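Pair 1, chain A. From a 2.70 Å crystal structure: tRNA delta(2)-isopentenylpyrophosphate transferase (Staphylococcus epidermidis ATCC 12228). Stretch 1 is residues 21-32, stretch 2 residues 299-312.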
# COMPACT_ATOMS: atom_id res chain seq x y z
N THR A 21 3.34 8.27 5.47
CA THR A 21 4.10 8.31 6.71
C THR A 21 3.82 9.55 7.54
O THR A 21 3.61 9.46 8.75
CB THR A 21 5.60 8.24 6.43
OG1 THR A 21 5.88 7.06 5.66
CG2 THR A 21 6.39 8.20 7.74
N GLU A 22 3.81 10.70 6.89
CA GLU A 22 3.54 11.95 7.58
C GLU A 22 2.11 11.93 8.10
O GLU A 22 1.86 12.20 9.27
CB GLU A 22 3.74 13.13 6.63
CG GLU A 22 5.18 13.32 6.16
CD GLU A 22 5.63 12.31 5.10
OE1 GLU A 22 6.83 12.33 4.74
OE2 GLU A 22 4.81 11.51 4.61
N LEU A 23 1.16 11.59 7.22
CA LEU A 23 -0.24 11.52 7.60
C LEU A 23 -0.44 10.62 8.83
O LEU A 23 -1.18 10.97 9.74
CB LEU A 23 -1.08 11.00 6.43
CG LEU A 23 -2.59 10.82 6.69
CD1 LEU A 23 -3.23 12.15 6.98
CD2 LEU A 23 -3.22 10.19 5.50
N SER A 24 0.22 9.46 8.84
CA SER A 24 0.11 8.54 9.98
C SER A 24 0.44 9.24 11.29
O SER A 24 -0.31 9.15 12.25
CB SER A 24 1.04 7.33 9.82
OG SER A 24 0.60 6.49 8.78
N ILE A 25 1.56 9.93 11.32
CA ILE A 25 1.96 10.62 12.53
C ILE A 25 0.93 11.68 12.93
O ILE A 25 0.58 11.80 14.11
CB ILE A 25 3.37 11.24 12.34
CG1 ILE A 25 4.37 10.11 12.09
CG2 ILE A 25 3.77 12.05 13.55
CD1 ILE A 25 5.79 10.54 12.01
N GLU A 26 0.42 12.44 11.96
CA GLU A 26 -0.58 13.47 12.24
C GLU A 26 -1.84 12.87 12.87
O GLU A 26 -2.43 13.46 13.78
CB GLU A 26 -0.94 14.24 10.96
CG GLU A 26 0.19 15.13 10.43
CD GLU A 26 0.59 16.25 11.41
OE1 GLU A 26 -0.17 17.25 11.54
OE2 GLU A 26 1.67 16.13 12.06
N VAL A 27 -2.24 11.70 12.38
CA VAL A 27 -3.41 11.00 12.91
C VAL A 27 -3.06 10.48 14.30
O VAL A 27 -3.88 10.51 15.21
CB VAL A 27 -3.79 9.82 12.02
CG1 VAL A 27 -4.89 9.03 12.66
CG2 VAL A 27 -4.19 10.31 10.67
N ALA A 28 -1.83 10.01 14.45
CA ALA A 28 -1.36 9.48 15.70
C ALA A 28 -1.32 10.57 16.76
O ALA A 28 -1.55 10.31 17.94
CB ALA A 28 0.01 8.89 15.53
N LYS A 29 -1.04 11.80 16.34
CA LYS A 29 -0.98 12.91 17.28
C LYS A 29 -2.35 13.47 17.62
O LYS A 29 -2.52 14.05 18.68
CB LYS A 29 -0.11 14.04 16.74
CG LYS A 29 1.38 13.75 16.75
CD LYS A 29 2.19 15.05 16.67
CE LYS A 29 1.86 15.87 15.41
NZ LYS A 29 2.60 17.17 15.34
N LYS A 30 -3.33 13.30 16.74
CA LYS A 30 -4.66 13.82 17.02
C LYS A 30 -5.52 12.81 17.77
O LYS A 30 -6.52 13.18 18.37
CB LYS A 30 -5.34 14.27 15.72
CG LYS A 30 -6.60 15.12 15.90
CD LYS A 30 -7.19 15.47 14.54
CE LYS A 30 -8.32 16.50 14.66
NZ LYS A 30 -8.77 16.97 13.32
N PHE A 31 -5.13 11.53 17.74
CA PHE A 31 -5.87 10.47 18.42
C PHE A 31 -4.95 9.60 19.24
O PHE A 31 -5.17 8.40 19.36
CB PHE A 31 -6.60 9.61 17.40
CG PHE A 31 -7.56 10.37 16.56
CD1 PHE A 31 -8.84 10.64 17.02
CD2 PHE A 31 -7.16 10.90 15.33
CE1 PHE A 31 -9.72 11.42 16.27
CE2 PHE A 31 -8.03 11.68 14.57
CZ PHE A 31 -9.31 11.95 15.03
N ASN A 32 -3.94 10.24 19.82
CA ASN A 32 -2.90 9.59 20.64
C ASN A 32 -2.81 8.09 20.37
O ASN A 32 -3.17 7.25 21.20
CB ASN A 32 -3.13 9.85 22.15
CG ASN A 32 -4.30 9.06 22.71
OD1 ASN A 32 -5.37 9.01 22.11
ND2 ASN A 32 -4.10 8.45 23.88
N SER A 299 -4.26 18.08 0.75
CA SER A 299 -3.00 18.31 1.42
C SER A 299 -2.92 17.52 2.71
O SER A 299 -3.92 16.99 3.17
CB SER A 299 -2.88 19.78 1.76
OG SER A 299 -3.91 20.16 2.64
N LEU A 300 -1.73 17.47 3.30
CA LEU A 300 -1.54 16.73 4.54
C LEU A 300 -2.64 17.07 5.54
O LEU A 300 -3.19 16.18 6.18
CB LEU A 300 -0.17 17.04 5.14
CG LEU A 300 0.16 16.31 6.44
CD1 LEU A 300 0.03 14.80 6.25
CD2 LEU A 300 1.58 16.67 6.90
N GLN A 301 -2.96 18.36 5.67
CA GLN A 301 -4.00 18.80 6.60
C GLN A 301 -5.40 18.44 6.11
O GLN A 301 -6.27 18.09 6.90
CB GLN A 301 -3.95 20.30 6.79
CG GLN A 301 -4.94 20.81 7.81
CD GLN A 301 -4.52 20.49 9.23
OE1 GLN A 301 -4.29 19.34 9.57
NE2 GLN A 301 -4.40 21.53 10.07
N MSE A 302 -5.63 18.56 4.81
CA MSE A 302 -6.93 18.23 4.28
C MSE A 302 -7.23 16.74 4.42
O MSE A 302 -8.36 16.36 4.67
CB MSE A 302 -7.02 18.63 2.81
CG MSE A 302 -7.19 20.11 2.61
SE MSE A 302 -6.81 20.59 0.80
CE MSE A 302 -8.40 19.93 -0.06
N MSE A 303 -6.21 15.91 4.27
CA MSE A 303 -6.40 14.48 4.41
C MSE A 303 -6.73 14.17 5.86
O MSE A 303 -7.64 13.41 6.14
CB MSE A 303 -5.13 13.74 4.00
CG MSE A 303 -4.71 13.96 2.56
SE MSE A 303 -3.28 12.72 2.01
CE MSE A 303 -1.82 13.99 1.78
N LEU A 304 -5.98 14.77 6.79
CA LEU A 304 -6.21 14.55 8.21
C LEU A 304 -7.64 14.89 8.60
O LEU A 304 -8.14 14.41 9.61
CB LEU A 304 -5.23 15.37 9.06
CG LEU A 304 -5.33 15.27 10.59
CD1 LEU A 304 -5.14 13.84 11.04
CD2 LEU A 304 -4.28 16.15 11.21
N ASP A 305 -8.30 15.72 7.80
CA ASP A 305 -9.68 16.07 8.10
C ASP A 305 -10.63 15.07 7.54
O ASP A 305 -11.69 14.82 8.11
CB ASP A 305 -10.01 17.46 7.57
CG ASP A 305 -9.43 18.55 8.42
OD1 ASP A 305 -9.59 18.46 9.67
OD2 ASP A 305 -8.81 19.48 7.87
N GLU A 306 -10.27 14.50 6.39
CA GLU A 306 -11.11 13.49 5.77
C GLU A 306 -11.19 12.30 6.72
O GLU A 306 -12.26 11.72 6.91
CB GLU A 306 -10.49 13.04 4.45
CG GLU A 306 -11.21 13.56 3.22
CD GLU A 306 -12.56 12.91 3.04
OE1 GLU A 306 -12.60 11.66 2.97
OE2 GLU A 306 -13.57 13.65 2.97
N ILE A 307 -10.05 11.96 7.31
CA ILE A 307 -9.95 10.85 8.25
C ILE A 307 -10.64 11.19 9.57
O ILE A 307 -11.22 10.32 10.21
CB ILE A 307 -8.46 10.50 8.53
CG1 ILE A 307 -7.81 9.96 7.26
CG2 ILE A 307 -8.36 9.45 9.63
CD1 ILE A 307 -6.35 9.66 7.42
N THR A 308 -10.58 12.46 9.96
CA THR A 308 -11.18 12.88 11.21
C THR A 308 -12.70 12.78 11.12
O THR A 308 -13.37 12.51 12.11
CB THR A 308 -10.72 14.33 11.56
OG1 THR A 308 -10.72 14.49 12.99
CG2 THR A 308 -11.63 15.36 10.93
N THR A 309 -13.23 12.97 9.92
CA THR A 309 -14.66 12.88 9.72
C THR A 309 -15.09 11.42 9.75
O THR A 309 -16.15 11.07 10.25
CB THR A 309 -15.05 13.47 8.36
OG1 THR A 309 -14.67 14.85 8.33
CG2 THR A 309 -16.54 13.33 8.11
N GLN A 310 -14.23 10.57 9.22
CA GLN A 310 -14.49 9.15 9.18
C GLN A 310 -14.40 8.59 10.60
O GLN A 310 -15.15 7.68 10.95
CB GLN A 310 -13.46 8.46 8.27
CG GLN A 310 -14.01 7.37 7.36
CD GLN A 310 -14.88 7.91 6.23
OE1 GLN A 310 -15.34 7.15 5.38
NE2 GLN A 310 -15.11 9.21 6.22
N ILE A 311 -13.51 9.14 11.42
CA ILE A 311 -13.37 8.67 12.80
C ILE A 311 -14.47 9.19 13.72
O ILE A 311 -14.78 8.58 14.75
CB ILE A 311 -12.00 9.07 13.41
CG1 ILE A 311 -10.87 8.39 12.64
CG2 ILE A 311 -11.94 8.66 14.87
CD1 ILE A 311 -9.50 8.91 13.00
N ASN A 312 -15.07 10.33 13.36
CA ASN A 312 -16.16 10.88 14.17
C ASN A 312 -17.47 10.09 13.93
O ASN A 312 -18.54 10.53 14.35
CB ASN A 312 -16.37 12.38 13.88
CG ASN A 312 -15.26 13.27 14.47
OD1 ASN A 312 -14.44 12.83 15.29
ND2 ASN A 312 -15.24 14.54 14.05

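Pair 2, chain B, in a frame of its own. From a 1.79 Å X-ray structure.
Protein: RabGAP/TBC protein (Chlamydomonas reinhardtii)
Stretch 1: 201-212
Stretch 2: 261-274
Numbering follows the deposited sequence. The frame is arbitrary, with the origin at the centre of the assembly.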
# COMPACT_ATOMS: atom_id res chain seq x y z
N ARG B 201 11.88 7.77 12.46
CA ARG B 201 13.28 7.84 12.87
C ARG B 201 14.19 7.42 11.73
O ARG B 201 15.23 8.03 11.45
CB ARG B 201 13.54 6.93 14.07
N ALA B 202 13.79 6.35 11.06
CA ALA B 202 14.62 5.77 10.04
C ALA B 202 14.69 6.72 8.85
O ALA B 202 15.76 6.98 8.30
CB ALA B 202 14.07 4.39 9.64
N LEU B 203 13.54 7.23 8.45
CA LEU B 203 13.48 8.12 7.31
C LEU B 203 14.30 9.40 7.53
O LEU B 203 15.03 9.86 6.64
CB LEU B 203 12.00 8.45 7.01
CG LEU B 203 11.73 9.31 5.79
CD1 LEU B 203 12.32 8.68 4.52
CD2 LEU B 203 10.25 9.57 5.63
N ASP B 204 14.21 10.01 8.71
CA ASP B 204 14.97 11.23 8.96
C ASP B 204 16.48 10.92 8.92
O ASP B 204 17.27 11.70 8.41
CB ASP B 204 14.58 11.84 10.32
CG ASP B 204 15.03 13.29 10.48
OD1 ASP B 204 15.01 14.08 9.50
OD2 ASP B 204 15.41 13.65 11.61
N GLU B 205 16.87 9.76 9.42
CA GLU B 205 18.27 9.37 9.37
C GLU B 205 18.67 9.20 7.93
O GLU B 205 19.70 9.73 7.49
CB GLU B 205 18.55 8.06 10.12
CG GLU B 205 20.02 7.64 10.07
CD GLU B 205 20.93 8.58 10.85
OE1 GLU B 205 20.45 9.22 11.81
OE2 GLU B 205 22.12 8.70 10.48
N LEU B 206 17.85 8.45 7.18
CA LEU B 206 18.18 8.22 5.79
C LEU B 206 18.28 9.51 5.00
O LEU B 206 19.11 9.61 4.11
CB LEU B 206 17.16 7.30 5.14
CG LEU B 206 17.29 5.85 5.60
CD1 LEU B 206 16.00 5.06 5.26
CD2 LEU B 206 18.51 5.23 4.96
N ILE B 207 17.42 10.48 5.30
CA ILE B 207 17.48 11.77 4.61
C ILE B 207 18.83 12.40 4.90
O ILE B 207 19.51 12.89 3.98
CB ILE B 207 16.31 12.71 5.08
CG1 ILE B 207 14.98 12.20 4.52
CG2 ILE B 207 16.51 14.18 4.61
CD1 ILE B 207 13.78 12.82 5.21
N GLY B 208 19.24 12.38 6.17
CA GLY B 208 20.49 13.03 6.54
C GLY B 208 21.71 12.35 5.92
O GLY B 208 22.70 13.01 5.56
N THR B 209 21.65 11.03 5.80
CA THR B 209 22.75 10.25 5.25
C THR B 209 22.81 10.26 3.72
O THR B 209 23.86 10.51 3.13
CB THR B 209 22.67 8.79 5.72
OG1 THR B 209 21.44 8.20 5.28
CG2 THR B 209 22.70 8.75 7.18
N LYS B 210 21.66 10.03 3.10
CA LYS B 210 21.55 9.86 1.66
C LYS B 210 21.22 11.14 0.89
O LYS B 210 21.56 11.24 -0.29
CB LYS B 210 20.47 8.82 1.33
CG LYS B 210 20.71 7.47 1.96
CD LYS B 210 20.40 6.34 1.00
CE LYS B 210 20.36 4.99 1.67
NZ LYS B 210 19.70 3.99 0.79
N LEU B 211 20.60 12.10 1.57
CA LEU B 211 20.08 13.28 0.93
C LEU B 211 20.45 14.50 1.77
O LEU B 211 19.60 15.27 2.19
CB LEU B 211 18.56 13.15 0.74
CG LEU B 211 18.08 11.98 -0.13
CD1 LEU B 211 16.55 11.87 -0.08
CD2 LEU B 211 18.56 12.10 -1.58
N PRO B 212 21.75 14.69 2.02
CA PRO B 212 22.17 15.77 2.92
C PRO B 212 21.71 17.17 2.48
O PRO B 212 21.43 17.98 3.35
CB PRO B 212 23.70 15.67 2.91
CG PRO B 212 24.05 14.92 1.68
CD PRO B 212 22.91 13.97 1.44
N LEU B 261 8.39 0.38 3.89
CA LEU B 261 7.75 1.68 4.00
C LEU B 261 8.80 2.79 3.97
O LEU B 261 8.68 3.71 3.17
CB LEU B 261 6.90 1.74 5.25
CG LEU B 261 5.74 0.75 5.24
CD1 LEU B 261 4.98 0.90 6.54
CD2 LEU B 261 4.81 0.92 4.00
N PHE B 262 9.86 2.67 4.77
CA PHE B 262 10.80 3.78 4.77
C PHE B 262 11.70 3.70 3.52
O PHE B 262 12.17 4.73 3.06
CB PHE B 262 11.63 3.86 6.08
CG PHE B 262 12.55 2.68 6.36
CD1 PHE B 262 13.71 2.48 5.63
CD2 PHE B 262 12.28 1.82 7.43
CE1 PHE B 262 14.57 1.43 5.93
CE2 PHE B 262 13.13 0.77 7.73
CZ PHE B 262 14.28 0.58 7.01
N ARG B 263 11.88 2.52 2.94
CA ARG B 263 12.73 2.46 1.74
C ARG B 263 12.04 3.15 0.59
O ARG B 263 12.68 3.84 -0.22
CB ARG B 263 13.11 1.02 1.40
CG ARG B 263 14.12 0.52 2.40
CD ARG B 263 14.44 -0.96 2.40
NE ARG B 263 15.53 -1.18 3.37
CZ ARG B 263 15.91 -2.36 3.87
NH1 ARG B 263 15.31 -3.48 3.53
NH2 ARG B 263 16.90 -2.40 4.73
N VAL B 264 10.73 2.97 0.49
CA VAL B 264 10.00 3.61 -0.60
C VAL B 264 9.86 5.13 -0.30
O VAL B 264 9.93 5.98 -1.19
CB VAL B 264 8.63 2.94 -0.81
CG1 VAL B 264 7.77 3.73 -1.80
CG2 VAL B 264 8.85 1.55 -1.33
N ALA B 265 9.64 5.47 0.95
CA ALA B 265 9.54 6.87 1.33
C ALA B 265 10.83 7.62 0.98
O ALA B 265 10.78 8.72 0.41
CB ALA B 265 9.25 6.95 2.80
N LEU B 266 11.98 7.02 1.29
CA LEU B 266 13.26 7.66 0.97
C LEU B 266 13.39 7.80 -0.54
O LEU B 266 13.85 8.84 -1.03
CB LEU B 266 14.46 6.85 1.51
CG LEU B 266 15.77 7.56 1.16
CD1 LEU B 266 15.91 8.82 2.02
CD2 LEU B 266 16.93 6.65 1.31
N ALA B 267 12.98 6.76 -1.28
CA ALA B 267 13.08 6.79 -2.74
C ALA B 267 12.26 7.95 -3.30
O ALA B 267 12.69 8.62 -4.22
CB ALA B 267 12.64 5.46 -3.34
N MET B 268 11.08 8.18 -2.75
CA MET B 268 10.27 9.33 -3.17
C MET B 268 10.99 10.63 -2.97
O MET B 268 10.91 11.52 -3.81
CB MET B 268 8.96 9.36 -2.41
CG MET B 268 8.03 8.28 -2.77
SD MET B 268 7.29 8.49 -4.38
CE MET B 268 6.49 10.09 -4.26
N LEU B 269 11.66 10.77 -1.84
CA LEU B 269 12.38 11.99 -1.55
C LEU B 269 13.61 12.14 -2.45
O LEU B 269 13.95 13.26 -2.83
CB LEU B 269 12.77 12.03 -0.08
CG LEU B 269 11.59 11.99 0.89
CD1 LEU B 269 12.01 12.01 2.36
CD2 LEU B 269 10.62 13.14 0.62
N LYS B 270 14.27 11.03 -2.77
CA LYS B 270 15.41 11.07 -3.67
C LYS B 270 14.99 11.54 -5.05
O LYS B 270 15.62 12.39 -5.69
CB LYS B 270 16.06 9.69 -3.74
CG LYS B 270 17.34 9.62 -4.52
CD LYS B 270 18.10 8.37 -4.13
CE LYS B 270 18.66 7.63 -5.34
NZ LYS B 270 19.39 8.52 -6.29
N ILE B 271 13.89 10.96 -5.52
CA ILE B 271 13.43 11.18 -6.89
C ILE B 271 12.99 12.64 -7.08
O ILE B 271 13.22 13.25 -8.13
CB ILE B 271 12.28 10.16 -7.18
CG1 ILE B 271 12.87 8.77 -7.38
CG2 ILE B 271 11.48 10.55 -8.39
CD1 ILE B 271 11.83 7.62 -7.46
N TYR B 272 12.36 13.22 -6.06
CA TYR B 272 11.82 14.58 -6.18
C TYR B 272 12.67 15.57 -5.40
O TYR B 272 12.23 16.67 -5.13
CB TYR B 272 10.38 14.62 -5.68
CG TYR B 272 9.51 13.86 -6.61
CD1 TYR B 272 9.16 14.40 -7.84
CD2 TYR B 272 9.10 12.58 -6.31
CE1 TYR B 272 8.37 13.69 -8.73
CE2 TYR B 272 8.32 11.86 -7.19
CZ TYR B 272 7.96 12.42 -8.40
OH TYR B 272 7.20 11.71 -9.28
N GLU B 273 13.90 15.19 -5.07
CA GLU B 273 14.78 16.06 -4.30
C GLU B 273 15.03 17.40 -5.00
O GLU B 273 14.90 18.46 -4.38
CB GLU B 273 16.13 15.39 -4.03
CG GLU B 273 16.99 16.25 -3.12
CD GLU B 273 18.40 15.72 -2.93
OE1 GLU B 273 18.90 14.95 -3.80
OE2 GLU B 273 19.02 16.09 -1.90
N ASP B 274 15.42 17.33 -6.27
CA ASP B 274 15.70 18.54 -7.06
C ASP B 274 14.51 19.50 -6.95
O ASP B 274 14.68 20.71 -6.73
CB ASP B 274 15.99 18.15 -8.51
CG ASP B 274 16.03 19.35 -9.45
OD1 ASP B 274 14.96 19.92 -9.75
OD2 ASP B 274 17.14 19.69 -9.91

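Pair 1 carries a polar link across its helices and pair 2 carries none. In pair 1, Lys A30, extended with all four chi angles t, donates a hydrogen bond from NZ to OG1 of Thr A308 (3.2 Å), and the same NZ lies 4.0 Å from OD1 of Asp A305, near an opposite charge but beyond salt-bridge range. The matching Lys B210, with chi1 m, instead lays its aliphatic part on a leucine, CD to CD2 of Leu B266 at 3.5 Å; Thr A308 is replaced by Lys B270 and Asp A305 by Ala B267, so neither polar partner is present.

The backbones nevertheless agree closely: 14 central residues superpose with an RMSD of 0.4 Å. In each pair two helices run in broadly the same direction, crossing at -53° with a closest axial approach of 9.9 Å in pair 1, and at -38° and 9.4 Å in pair 2. The buried surface is similar, 666 and 610 Å².

Two leucines, one from each helix, are common to both. Leu A23 and Leu B203 match with side-chain centres 0.3 Å apart, as do Leu A304 and Leu B266, and all four are t at chi1 and p at chi2. Their CA-to-CB bonds point sideways, but the ends of the side chains come nearer, which brings each into a hole on the facing helix. Leu A23 sits among Leu A300, Met A303, Leu A304 and Ile A307; Leu B203 sits among Phe B262, Ala B265, Leu B266 and Leu B269. In return, Leu A304 is held by Leu A23, Glu A26, Val A27 and Lys A30, and Leu B266 by Leu B203, Leu B206, Ile B207 and Lys B210.

The walls of these holes vary. Selenomethionine Met A303 offers CB to CD1 of Leu A23 at 3.9 Å; Ala B265, with CB alone, meets CD1 of Leu B203 at the same distance. Ile A307 and its match Leu B269 each touch two residues of the facing helix: CD1 of Ile A307 lies 3.7 Å from CD2 of Leu A23 and 4.0 Å from CG2 of Val A27, and CD1 of Leu B269 lies 4.0 Å from CD1 of Leu B203 and 3.5 Å from CD1 of Ile B207, the longer residue at the position of Val A27. Glu A26 contributes its aliphatic stem, CB to CD2 of Leu A304 at 3.9 Å; Leu B206 does similar work with CB, 3.7 Å from CD1 of Leu B266.

The aromatic rings occupy different positions. In pair 2, Phe B262 takes the place of Leu A300 and receives CB of Ala B202 over one face, 4.1 Å from the ring centroid, while CD1 of Leu B206 approaches its CD1 at 3.5 Å. In pair 1 the ring belongs to Phe A31, just after the first helix: CD1 of Ile A311 lies over one face, 3.7 Å from the centroid, and OG1 of Thr A308 is at the edge, 3.5 Å from CZ. Pair 2 closes this end with Leu B211, whose CD1 touches CB of Leu B269 at 3.8 Å and whose CD2 lies 3.6 Å from OE1 of Glu B273, the counterpart of Ile A311.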